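Local coordinates for protein chinitase A (Streptomyces coelicolor, PDB 3EBV) that probably acts as an endochitinase that hydrolyses chitin, the chain here being its glycosyl hydrolase family 18 TIM-barrel domain, at residues Gly17-Lys22 with Asp276-Asn281; Gln63-Val68 with Arg109-Asp114; Ile80-Glu85 with Ile118-Gly123; Thr98-Ser103 with Thr130-Ala135; Thr165-Lys170 with Gly212-Ser217. All blocks are in the same frame, centred on the assembly; numbering follows the deposited sequence. Where two conformers were deposited one is given.

All five contacts belong to one family 18 TIM barrel. Contact 3 pairs neighbouring strands of the barrel wall and carries the probable catalytic glutamate, E121; its centre lies about 10 Å from the chain's, those of the others 15 to 19 Å. Contacts 2 and 4 use two parts of helix 94-111 and both pack against contact 3, through F113 on I80 and F100 on I118 and V82. Contact 5 meets contact 4 where R134 NH2 bonds N168 O at 2.9 Å. Contact 1 joins the loop after the first barrel strand to the helix after the last, touches contact 2, and lies about 33 Å, centre to centre, from contacts 4 and 5.

Contact 1: Gly17-Lys22 with Asp276-Asn281; sequences GATVQK and DATAGN
Both threonines turn OG1 anti to their own carbonyl carbon and beside the backbone N, T19 with chi1 -64° and T278 with chi1 -71°, and this sets the two hydroxyls against each other while the side chains slide past in opposite directions. T19 OG1 and T278 OG1 form a hydrogen bond of 2.7 Å in which either could be the donor. The T278 hydroxyl has more company: it makes a weak hydrogen bond to N274 O one turn back in its own helix, and a water lies 2.7 Å from T278 OG1. That water donates to G17 O, so the loop is tied to the helix a second time, at exposed G17. The contact lies where the TIM barrel closes: strands 6-12 and 267-271, first and last, pair in parallel, and 17-22 follows the one while helix 273-278 follows the other. The helix stops in a Schellman motif with G280, at positive phi, as its C-prime residue: N281 N reaches back to D276 O at 2.8 Å and G280 N to A277 O at 3.0 Å. Within this last turn, A277 points its methyl toward the loop. A277 CB lies 3.9 Å from T19 CB, and the amide end of Q21 comes alongside with NE2 at 3.5 Å from A277 CB. Q21 runs out extended beyond CG, and its OE1 is held by T273 OG1. N274 ND2 binds T19 O.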
# COMPACT_ATOMS: atom_id res chain seq x y z
N GLY A 17 11.61 3.47 -16.54
CA GLY A 17 11.36 2.77 -17.78
C GLY A 17 9.88 2.47 -18.00
O GLY A 17 9.48 2.17 -19.13
N ALA A 18 9.07 2.53 -16.93
CA ALA A 18 7.61 2.40 -17.10
C ALA A 18 7.03 3.63 -17.78
O ALA A 18 7.68 4.67 -17.94
CB ALA A 18 6.94 2.18 -15.71
N THR A 19 5.76 3.56 -18.15
CA THR A 19 5.07 4.70 -18.75
C THR A 19 4.99 5.88 -17.79
O THR A 19 4.47 5.73 -16.68
CB THR A 19 3.63 4.29 -19.18
OG1 THR A 19 3.72 3.29 -20.21
CG2 THR A 19 2.83 5.47 -19.73
N VAL A 20 5.51 7.03 -18.20
CA VAL A 20 5.44 8.21 -17.36
C VAL A 20 4.02 8.74 -17.33
O VAL A 20 3.34 8.80 -18.37
CB VAL A 20 6.43 9.31 -17.87
CG1 VAL A 20 6.19 10.64 -17.17
CG2 VAL A 20 7.85 8.85 -17.62
N GLN A 21 3.57 9.11 -16.13
CA GLN A 21 2.22 9.58 -15.93
C GLN A 21 2.17 10.83 -15.07
O GLN A 21 2.94 10.94 -14.11
CB GLN A 21 1.34 8.52 -15.20
CG GLN A 21 1.15 7.21 -15.96
CD GLN A 21 0.24 6.27 -15.21
OE1 GLN A 21 0.49 5.97 -14.03
NE2 GLN A 21 -0.80 5.75 -15.88
N LYS A 22 1.25 11.73 -15.40
CA LYS A 22 0.81 12.75 -14.44
C LYS A 22 -0.18 12.07 -13.50
O LYS A 22 -0.73 11.00 -13.81
CB LYS A 22 0.14 13.93 -15.14
CG LYS A 22 1.11 14.65 -16.08
CD LYS A 22 0.43 15.76 -16.85
CE LYS A 22 1.44 16.51 -17.70
NZ LYS A 22 0.83 17.49 -18.65
N ASP A 276 1.22 -0.63 -14.82
CA ASP A 276 -0.13 -1.02 -15.30
C ASP A 276 -0.37 -0.40 -16.71
O ASP A 276 -0.83 -1.09 -17.63
CB ASP A 276 -1.15 -0.54 -14.24
CG ASP A 276 -2.63 -0.89 -14.52
OD1 ASP A 276 -2.93 -1.99 -15.04
OD2 ASP A 276 -3.44 -0.01 -14.12
N ALA A 277 0.00 0.87 -16.85
CA ALA A 277 -0.19 1.62 -18.13
C ALA A 277 0.66 1.01 -19.24
O ALA A 277 0.17 0.85 -20.38
CB ALA A 277 0.16 3.07 -17.94
N THR A 278 1.92 0.67 -18.93
CA THR A 278 2.76 -0.02 -19.91
C THR A 278 2.08 -1.29 -20.42
O THR A 278 2.18 -1.66 -21.61
CB THR A 278 4.15 -0.29 -19.32
OG1 THR A 278 4.83 0.98 -19.23
CG2 THR A 278 4.95 -1.29 -20.20
N ALA A 279 1.35 -1.96 -19.50
CA ALA A 279 0.65 -3.22 -19.82
C ALA A 279 -0.82 -2.98 -20.19
O ALA A 279 -1.66 -3.87 -20.00
CB ALA A 279 0.77 -4.22 -18.63
N GLY A 280 -1.16 -1.80 -20.72
CA GLY A 280 -2.50 -1.57 -21.30
C GLY A 280 -3.63 -1.45 -20.29
O GLY A 280 -4.80 -1.59 -20.65
N ASN A 281 -3.25 -1.23 -19.03
CA ASN A 281 -4.23 -1.13 -17.92
C ASN A 281 -5.01 -2.44 -17.74
O ASN A 281 -6.14 -2.41 -17.21
CB ASN A 281 -5.16 0.06 -18.07
CG ASN A 281 -4.41 1.37 -18.01
OD1 ASN A 281 -3.40 1.48 -17.30
ND2 ASN A 281 -4.91 2.39 -18.72
O HOH W 1 7.31 0.97 -20.28

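Contact 2: Gln63-Val68 with Arg109-Asp114; sequences QFKADV and REYGFD
The tight part of this contact is a small aromatic cluster, in which the rings of F64 and F113 meet rim to rim. F64 CZ lies 3.7 Å from F113 CZ, each near the plane of the other ring, with the planes at 76° and neither ring over the other's face. CG of F64 is anti to the backbone N (chi1 173°), which swings the ring out toward 109-114; V68 CG2 covers one of its faces from a turn further along the same helix. Y111 adds its CD1 at the edge of the F64 ring, 3.9 Å from F64 CE2, while its own CB covers a face of F113. Away from this core the contact loosens toward solvent. A water bridges the backbones, donating to K65 O at 2.9 Å and to Y111 O at 2.7 Å. K65 stretches out fully extended beyond CG, laying K65 CE 3.8 Å from Y111 CD1, and ends in a salt bridge of 2.9 Å from NZ to E110 OE2. The ammonium comes at that oxygen from above the carboxylate plane, 57° out of it, and E110 bends at chi2 to meet it. An alanine here in place of K65 would remove both the salt bridge and the aliphatic contact with Y111, and would probably leave this outer edge less firmly held. G112, at positive phi, ends helix 94-111, and its O and D114 OD2 both bind Q72 NE2 of helix 61-73. Beneath the two helices runs strand 77-84, where V68 and F113 rest on V78 and F113 also on I80.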
# COMPACT_ATOMS: atom_id res chain seq x y z
N GLN A 63 0.74 22.05 -11.35
CA GLN A 63 -0.11 21.10 -12.06
C GLN A 63 -0.33 19.83 -11.21
O GLN A 63 -1.45 19.32 -11.15
CB GLN A 63 0.45 20.74 -13.43
CG GLN A 63 -0.51 19.94 -14.27
CD GLN A 63 -1.82 20.69 -14.54
OE1 GLN A 63 -2.91 20.29 -14.07
NE2 GLN A 63 -1.73 21.77 -15.32
N PHE A 64 0.72 19.37 -10.55
CA PHE A 64 0.63 18.21 -9.61
C PHE A 64 -0.40 18.51 -8.51
O PHE A 64 -1.36 17.73 -8.28
CB PHE A 64 2.01 17.93 -9.04
CG PHE A 64 2.01 16.88 -7.96
CD1 PHE A 64 1.92 15.53 -8.31
CD2 PHE A 64 2.10 17.23 -6.62
CE1 PHE A 64 1.93 14.53 -7.32
CE2 PHE A 64 2.10 16.26 -5.62
CZ PHE A 64 2.03 14.89 -5.98
N LYS A 65 -0.26 19.67 -7.87
CA LYS A 65 -1.22 20.06 -6.84
C LYS A 65 -2.65 20.12 -7.36
O LYS A 65 -3.59 19.71 -6.67
CB LYS A 65 -0.83 21.39 -6.17
CG LYS A 65 0.40 21.33 -5.33
CD LYS A 65 0.62 22.67 -4.64
CE LYS A 65 1.90 22.70 -3.84
NZ LYS A 65 2.18 24.09 -3.30
N ALA A 66 -2.82 20.66 -8.58
CA ALA A 66 -4.13 20.75 -9.19
C ALA A 66 -4.74 19.37 -9.50
O ALA A 66 -5.93 19.13 -9.31
CB ALA A 66 -4.06 21.61 -10.49
N ASP A 67 -3.87 18.48 -9.99
CA ASP A 67 -4.25 17.11 -10.31
C ASP A 67 -4.68 16.36 -9.03
O ASP A 67 -5.68 15.64 -9.05
CB ASP A 67 -3.06 16.38 -10.93
CG ASP A 67 -2.78 16.81 -12.39
OD1 ASP A 67 -3.57 17.61 -12.95
OD2 ASP A 67 -1.77 16.32 -12.94
N VAL A 68 -3.92 16.55 -7.94
CA VAL A 68 -4.32 15.98 -6.64
C VAL A 68 -5.72 16.47 -6.22
O VAL A 68 -6.58 15.66 -5.86
CB VAL A 68 -3.26 16.23 -5.58
CG1 VAL A 68 -3.78 15.84 -4.18
CG2 VAL A 68 -1.95 15.47 -5.91
N ARG A 109 0.31 18.88 4.32
CA ARG A 109 -0.32 20.19 4.24
C ARG A 109 0.15 20.97 3.00
O ARG A 109 -0.66 21.64 2.39
CB ARG A 109 -0.02 20.98 5.49
CG ARG A 109 -0.69 20.43 6.72
CD ARG A 109 -2.19 20.57 6.65
NE ARG A 109 -2.58 21.97 6.85
CZ ARG A 109 -3.82 22.44 6.78
NH1 ARG A 109 -4.85 21.63 6.51
NH2 ARG A 109 -4.03 23.74 6.98
N GLU A 110 1.42 20.85 2.65
CA GLU A 110 1.95 21.54 1.47
C GLU A 110 1.31 21.10 0.17
O GLU A 110 0.99 21.93 -0.69
CB GLU A 110 3.46 21.40 1.36
CG GLU A 110 4.03 21.97 0.03
CD GLU A 110 3.93 23.50 -0.09
OE1 GLU A 110 3.61 24.17 0.92
OE2 GLU A 110 4.17 24.01 -1.22
N TYR A 111 1.09 19.79 0.01
CA TYR A 111 0.59 19.27 -1.27
C TYR A 111 -0.85 18.86 -1.24
O TYR A 111 -1.40 18.51 -2.29
CB TYR A 111 1.47 18.09 -1.76
CG TYR A 111 2.88 18.53 -1.99
CD1 TYR A 111 3.25 19.15 -3.21
CD2 TYR A 111 3.83 18.43 -0.99
CE1 TYR A 111 4.53 19.60 -3.41
CE2 TYR A 111 5.13 18.88 -1.18
CZ TYR A 111 5.48 19.48 -2.40
OH TYR A 111 6.78 19.92 -2.56
N GLY A 112 -1.48 18.90 -0.06
CA GLY A 112 -2.85 18.50 0.11
C GLY A 112 -3.09 16.98 0.20
O GLY A 112 -4.19 16.52 -0.08
N PHE A 113 -2.08 16.23 0.63
CA PHE A 113 -2.27 14.78 0.73
C PHE A 113 -3.22 14.40 1.86
O PHE A 113 -3.27 15.07 2.91
CB PHE A 113 -0.93 14.09 0.95
CG PHE A 113 0.05 14.24 -0.20
CD1 PHE A 113 -0.36 14.09 -1.53
CD2 PHE A 113 1.39 14.54 0.06
CE1 PHE A 113 0.58 14.24 -2.59
CE2 PHE A 113 2.35 14.67 -0.96
CZ PHE A 113 1.94 14.50 -2.29
N ASP A 114 -3.97 13.31 1.65
CA ASP A 114 -4.93 12.81 2.62
C ASP A 114 -4.32 12.00 3.76
O ASP A 114 -5.04 11.66 4.72
CB ASP A 114 -6.01 11.98 1.92
CG ASP A 114 -6.76 12.79 0.91
OD1 ASP A 114 -7.48 13.73 1.37
OD2 ASP A 114 -6.59 12.57 -0.31
O HOH W 2 -3.35 19.56 -3.79

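Contact 3: Ile80-Glu85 with Ile118-Gly123; sequences ISVGGE and IDLENG
Two backbone hydrogen bonds stitch the parallel strands 77-84 and 115-120 together here. D119 N donates to V82 O at 2.9 Å, nearly along the C=O axis, and G84 N donates to D119 O, also at 2.9 Å, straighter at the hydrogen (166°) but from above the carbonyl plane. G83 CA approaches D119 O to 3.4 Å in a CA-H...O contact; a CB on G83 would collide with that oxygen, so glycine is needed. Beyond, a water donates to G84 O at 2.7 Å and accepts from E121 N. E121 reaches out with its chain extended beyond CG, E121 OE1 3.5 Å from both CA and CG of E85, and OE2 bonded to Q179 NE2. D119 OD1 stands only 2.9 Å from E121 OE2; two acceptors so close suggest that the carboxylates are not both ionised. An alanine here in place of E121 would remove the carboxylate that bonds Q179 and lies against D119 and E85, and would probably leave this end of the strand less well ordered. D119 CB packs on S81 OG, which is bonded to D117 OD2. On the side facing the helices, V82 and L120 lie side by side, V82 CG1 3.7 Å from L120 CD2, with F100 against V82 and M129 against L120. D114 to E121 spell the DGxDxDxE signature of family 18 chitinases on the fourth barrel strand; E121 takes the place of its terminal glutamate, the general acid in that family, with D119 next to it as in its relatives.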
# COMPACT_ATOMS: atom_id res chain seq x y z
N ILE A 80 1.01 10.21 0.61
CA ILE A 80 2.45 10.15 0.39
C ILE A 80 3.03 8.86 0.95
O ILE A 80 2.83 8.56 2.13
CB ILE A 80 3.18 11.44 0.95
CG1 ILE A 80 4.65 11.44 0.64
CG2 ILE A 80 2.90 11.64 2.45
CD1 ILE A 80 4.96 11.51 -0.87
N SER A 81 3.79 8.12 0.12
CA SER A 81 4.44 6.89 0.62
C SER A 81 5.84 7.19 1.06
O SER A 81 6.60 7.86 0.33
CB SER A 81 4.43 5.80 -0.46
OG SER A 81 4.98 4.60 0.05
N VAL A 82 6.22 6.69 2.23
CA VAL A 82 7.58 6.82 2.75
C VAL A 82 8.34 5.51 2.61
O VAL A 82 7.80 4.44 2.98
CB VAL A 82 7.55 7.23 4.24
CG1 VAL A 82 8.96 7.40 4.76
CG2 VAL A 82 6.73 8.53 4.39
N GLY A 83 9.56 5.55 2.10
CA GLY A 83 10.39 4.35 2.06
C GLY A 83 10.69 3.93 0.65
O GLY A 83 11.36 4.66 -0.10
N GLY A 84 10.23 2.74 0.31
CA GLY A 84 10.54 2.18 -0.99
C GLY A 84 11.82 1.37 -0.90
O GLY A 84 12.55 1.45 0.10
N GLU A 85 12.10 0.59 -1.94
CA GLU A 85 13.26 -0.30 -1.94
C GLU A 85 14.56 0.41 -1.53
O GLU A 85 15.37 -0.14 -0.75
CB GLU A 85 13.44 -0.94 -3.32
CG GLU A 85 12.56 -2.15 -3.51
CD GLU A 85 12.90 -2.94 -4.76
OE1 GLU A 85 13.66 -2.40 -5.61
OE2 GLU A 85 12.40 -4.09 -4.87
N ILE A 118 3.06 3.72 4.87
CA ILE A 118 4.32 3.30 5.45
C ILE A 118 4.90 2.16 4.65
O ILE A 118 4.38 1.03 4.71
CB ILE A 118 4.11 2.88 6.96
CG1 ILE A 118 3.34 3.98 7.74
CG2 ILE A 118 5.44 2.44 7.60
CD1 ILE A 118 4.06 5.34 7.76
N ASP A 119 6.00 2.43 3.96
CA ASP A 119 6.66 1.45 3.13
C ASP A 119 8.18 1.45 3.39
O ASP A 119 8.98 1.32 2.45
CB ASP A 119 6.36 1.72 1.64
CG ASP A 119 6.88 0.63 0.72
OD1 ASP A 119 7.14 -0.52 1.17
OD2 ASP A 119 7.06 0.96 -0.47
N LEU A 120 8.55 1.54 4.67
CA LEU A 120 9.96 1.37 5.05
C LEU A 120 10.36 -0.09 4.80
O LEU A 120 9.72 -1.03 5.31
CB LEU A 120 10.19 1.72 6.52
CG LEU A 120 9.77 3.12 6.99
CD1 LEU A 120 10.40 3.39 8.41
CD2 LEU A 120 10.16 4.15 6.02
N GLU A 121 11.46 -0.28 4.07
CA GLU A 121 11.97 -1.64 3.81
C GLU A 121 13.33 -1.90 4.46
O GLU A 121 13.99 -2.92 4.19
CB GLU A 121 11.97 -1.91 2.31
CG GLU A 121 10.55 -1.74 1.78
CD GLU A 121 10.37 -2.18 0.35
OE1 GLU A 121 11.34 -2.68 -0.27
OE2 GLU A 121 9.25 -1.98 -0.16
N ASN A 122 13.75 -0.94 5.29
CA ASN A 122 15.07 -0.99 5.93
C ASN A 122 14.93 -1.17 7.44
O ASN A 122 15.86 -0.84 8.21
CB ASN A 122 15.90 0.26 5.60
CG ASN A 122 15.21 1.56 6.05
OD1 ASN A 122 13.98 1.66 6.02
ND2 ASN A 122 16.01 2.57 6.41
N GLY A 123 13.77 -1.67 7.86
CA GLY A 123 13.50 -1.92 9.28
C GLY A 123 12.25 -1.16 9.73
O GLY A 123 11.92 -0.08 9.20
O HOH W 3 12.80 1.85 2.74

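Contact 4: Thr98-Ser103 with Thr130-Ala135; sequences TNFANS and TQALRA
N99 O is the best-held polar atom, gripped by two donors from one residue: S103 OG at 2.7 Å, in the carbonyl plane and on a lone pair, and S103 N at 3.0 Å in the ordinary helical bond. The chi1 of S103, 62°, folds its hydroxyl back onto its own helix, where V47 N also bonds it. This lies on the side turned from the second helix, and between the two segments no direct hydrogen bond forms. What joins them is small side chains meeting closely. The axes approach to 8.1 Å and cross at -32°, running roughly the same way, a separation that alanines at the interface permit. A101 CB comes 3.6 Å from A132 O and, as a methyl-to-methyl contact, 3.6 Å from A135 CB. Deeper in, F100 holds CG anti to the backbone N (chi1 -176°) and brings CD2 to 3.9 Å from A132 CB, obliquely to its ring; L133 CD2 lies further along that ring. At the outer edge a water spans T98 OG1 and Q131 NE2, and Q131 NE2 also bonds S94 OG. Helices 94-111 and 126-140 stand next to each other on the outside of the barrel. F100 and L133 point inward onto I118 of strand 115-120, F100 also touching M129, while R134 turns to D171 and the end of helix 161-168.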
# COMPACT_ATOMS: atom_id res chain seq x y z
N THR A 98 9.14 12.12 16.47
CA THR A 98 8.64 13.49 16.37
C THR A 98 9.00 14.14 15.02
O THR A 98 8.16 14.78 14.43
CB THR A 98 9.18 14.33 17.55
OG1 THR A 98 8.62 13.79 18.74
CG2 THR A 98 8.81 15.81 17.42
N ASN A 99 10.24 13.91 14.57
CA ASN A 99 10.66 14.46 13.25
C ASN A 99 9.84 13.85 12.11
O ASN A 99 9.48 14.53 11.15
CB ASN A 99 12.14 14.23 13.00
CG ASN A 99 13.03 15.00 13.97
OD1 ASN A 99 12.57 15.98 14.58
ND2 ASN A 99 14.24 14.53 14.17
N PHE A 100 9.52 12.56 12.24
CA PHE A 100 8.69 11.92 11.23
C PHE A 100 7.30 12.53 11.20
O PHE A 100 6.79 12.91 10.16
CB PHE A 100 8.57 10.42 11.56
CG PHE A 100 7.81 9.62 10.53
CD1 PHE A 100 8.46 9.16 9.37
CD2 PHE A 100 6.46 9.33 10.72
CE1 PHE A 100 7.73 8.37 8.43
CE2 PHE A 100 5.74 8.55 9.76
CZ PHE A 100 6.38 8.10 8.63
N ALA A 101 6.64 12.61 12.36
CA ALA A 101 5.29 13.17 12.41
C ALA A 101 5.26 14.61 11.90
O ALA A 101 4.38 14.98 11.13
CB ALA A 101 4.72 13.10 13.84
N ASN A 102 6.22 15.42 12.37
CA ASN A 102 6.27 16.83 11.93
C ASN A 102 6.46 16.98 10.42
O ASN A 102 5.75 17.77 9.77
CB ASN A 102 7.40 17.57 12.66
CG ASN A 102 7.05 17.92 14.11
OD1 ASN A 102 5.88 17.93 14.48
ND2 ASN A 102 8.07 18.19 14.92
N SER A 103 7.41 16.22 9.88
CA SER A 103 7.75 16.37 8.47
C SER A 103 6.68 15.77 7.56
O SER A 103 6.34 16.34 6.54
CB SER A 103 9.14 15.83 8.17
OG SER A 103 9.20 14.43 8.44
N THR A 130 4.96 3.42 16.37
CA THR A 130 3.64 3.62 16.99
C THR A 130 3.58 5.06 17.57
O THR A 130 2.61 5.77 17.33
CB THR A 130 3.36 2.56 18.10
OG1 THR A 130 3.36 1.24 17.50
CG2 THR A 130 2.01 2.83 18.77
N GLN A 131 4.65 5.44 18.26
CA GLN A 131 4.68 6.80 18.82
C GLN A 131 4.57 7.84 17.70
O GLN A 131 3.78 8.79 17.81
CB GLN A 131 5.98 6.99 19.56
CG GLN A 131 6.12 8.43 20.16
CD GLN A 131 7.42 8.64 20.90
OE1 GLN A 131 8.07 7.70 21.39
NE2 GLN A 131 7.83 9.93 21.00
N ALA A 132 5.32 7.61 16.62
CA ALA A 132 5.31 8.55 15.48
C ALA A 132 3.92 8.68 14.86
O ALA A 132 3.43 9.78 14.56
CB ALA A 132 6.33 8.14 14.43
N LEU A 133 3.27 7.54 14.66
CA LEU A 133 1.95 7.56 14.04
C LEU A 133 0.88 8.23 14.93
O LEU A 133 -0.04 8.88 14.42
CB LEU A 133 1.50 6.14 13.60
CG LEU A 133 2.33 5.59 12.42
CD1 LEU A 133 1.92 4.12 12.20
CD2 LEU A 133 2.16 6.41 11.14
N ARG A 134 0.98 8.02 16.25
CA ARG A 134 0.04 8.73 17.15
C ARG A 134 0.28 10.24 17.13
O ARG A 134 -0.67 11.00 17.13
CB ARG A 134 0.17 8.18 18.58
CG ARG A 134 -0.38 6.74 18.74
CD ARG A 134 -1.81 6.63 18.37
NE ARG A 134 -2.32 5.27 18.59
CZ ARG A 134 -3.57 4.86 18.33
NH1 ARG A 134 -4.46 5.68 17.76
NH2 ARG A 134 -3.92 3.59 18.58
N ALA A 135 1.55 10.63 17.08
CA ALA A 135 1.87 12.08 16.98
C ALA A 135 1.30 12.67 15.68
O ALA A 135 0.70 13.76 15.65
CB ALA A 135 3.36 12.30 17.07
O HOH W 4 6.73 11.74 19.07

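Contact 5: Thr165-Lys170 with Gly212-Ser217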
# COMPACT_ATOMS: atom_id res chain seq x y z
N THR A 165 2.85 -2.98 14.97
CA THR A 165 2.51 -1.57 14.77
C THR A 165 1.08 -1.44 14.31
O THR A 165 0.28 -0.64 14.84
CB THR A 165 3.47 -0.88 13.79
OG1 THR A 165 4.82 -1.05 14.25
CG2 THR A 165 3.16 0.65 13.65
N ALA A 166 0.72 -2.22 13.28
CA ALA A 166 -0.63 -2.20 12.75
C ALA A 166 -1.69 -2.44 13.86
O ALA A 166 -2.71 -1.72 13.95
CB ALA A 166 -0.75 -3.25 11.63
N LEU A 167 -1.45 -3.45 14.71
CA LEU A 167 -2.36 -3.72 15.82
C LEU A 167 -2.39 -2.53 16.81
O LEU A 167 -3.49 -2.16 17.27
CB LEU A 167 -1.96 -5.01 16.53
CG LEU A 167 -2.23 -6.28 15.68
CD1 LEU A 167 -1.49 -7.44 16.36
CD2 LEU A 167 -3.75 -6.53 15.52
N ASN A 168 -1.21 -1.96 17.08
CA ASN A 168 -1.16 -0.86 18.08
C ASN A 168 -1.98 0.31 17.61
O ASN A 168 -2.57 1.03 18.43
CB ASN A 168 0.28 -0.40 18.26
CG ASN A 168 1.14 -1.40 19.03
OD1 ASN A 168 0.62 -2.40 19.59
ND2 ASN A 168 2.45 -1.14 19.08
N VAL A 169 -1.99 0.53 16.28
CA VAL A 169 -2.74 1.68 15.71
C VAL A 169 -4.00 1.28 14.96
O VAL A 169 -4.50 2.00 14.08
CB VAL A 169 -1.82 2.62 14.86
CG1 VAL A 169 -0.57 3.01 15.64
CG2 VAL A 169 -1.40 1.91 13.53
N LYS A 170 -4.59 0.13 15.34
CA LYS A 170 -5.72 -0.40 14.59
C LYS A 170 -6.87 0.58 14.42
O LYS A 170 -7.53 0.63 13.38
CB LYS A 170 -6.20 -1.70 15.26
CG LYS A 170 -7.38 -2.32 14.57
CD LYS A 170 -7.80 -3.62 15.23
CE LYS A 170 -8.87 -4.32 14.38
NZ LYS A 170 -9.55 -5.44 15.16
N GLY A 212 -5.56 -12.66 12.90
CA GLY A 212 -4.60 -12.19 13.86
C GLY A 212 -4.90 -10.81 14.44
O GLY A 212 -4.01 -10.18 14.99
N GLY A 213 -6.13 -10.36 14.27
CA GLY A 213 -6.60 -9.14 14.96
C GLY A 213 -6.85 -7.93 14.08
O GLY A 213 -7.26 -6.88 14.60
N LEU A 214 -6.60 -8.02 12.78
CA LEU A 214 -6.95 -6.95 11.83
C LEU A 214 -8.36 -7.18 11.30
O LEU A 214 -8.76 -8.34 11.05
CB LEU A 214 -5.93 -6.87 10.68
CG LEU A 214 -4.52 -6.49 11.14
CD1 LEU A 214 -3.60 -6.56 9.94
CD2 LEU A 214 -4.48 -5.07 11.74
N ALA A 215 -9.13 -6.10 11.15
CA ALA A 215 -10.47 -6.21 10.56
C ALA A 215 -10.35 -6.52 9.04
O ALA A 215 -9.33 -6.19 8.42
CB ALA A 215 -11.26 -4.88 10.75
N PRO A 216 -11.37 -7.15 8.46
CA PRO A 216 -11.30 -7.42 7.02
C PRO A 216 -11.07 -6.14 6.21
O PRO A 216 -10.36 -6.17 5.20
CB PRO A 216 -12.65 -8.09 6.71
CG PRO A 216 -12.97 -8.80 8.02
CD PRO A 216 -12.55 -7.79 9.08
N SER A 217 -11.67 -5.02 6.63
CA SER A 217 -11.48 -3.78 5.90
C SER A 217 -10.05 -3.28 5.98
O SER A 217 -9.72 -2.29 5.28
CB SER A 217 -12.38 -2.66 6.44
OG SER A 217 -12.07 -2.42 7.79
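Helix 161-168 runs out in the first segment: V169 N still bonds T165 O at 2.9 Å, but V169 itself has left helical angles, and K170 points its side chain toward the loop. Facing it, 212-217 is irregular until a 3-10 turn opens at P216, and the closest CA atoms, those of L167 and L214, are 6.9 Å apart. G213 has phi 110°, a conformation that would jam a CB against the preceding carbonyl, and such a CB would also strike L167 CD2. In that place L167 CD2 rests on the peptide, 3.6 Å from G213 O. L214 brings CD2 against the helix, 4.1 Å from L167 CD2 and 4.2 Å from A166 CB, and its side chain also touches M155 and L173. K170 is extended along its whole length, its CE riding 3.7 Å from A215 N, and NZ donates to G213 O at 2.8 Å from 37° above the carbonyl plane. This is the one direct hydrogen bond between the segments; the acceptor is a neutral carbonyl, which the ammonium would probably polarise, and the leucines, with A166 and the aliphatic part of K170, supply apolar contact around it.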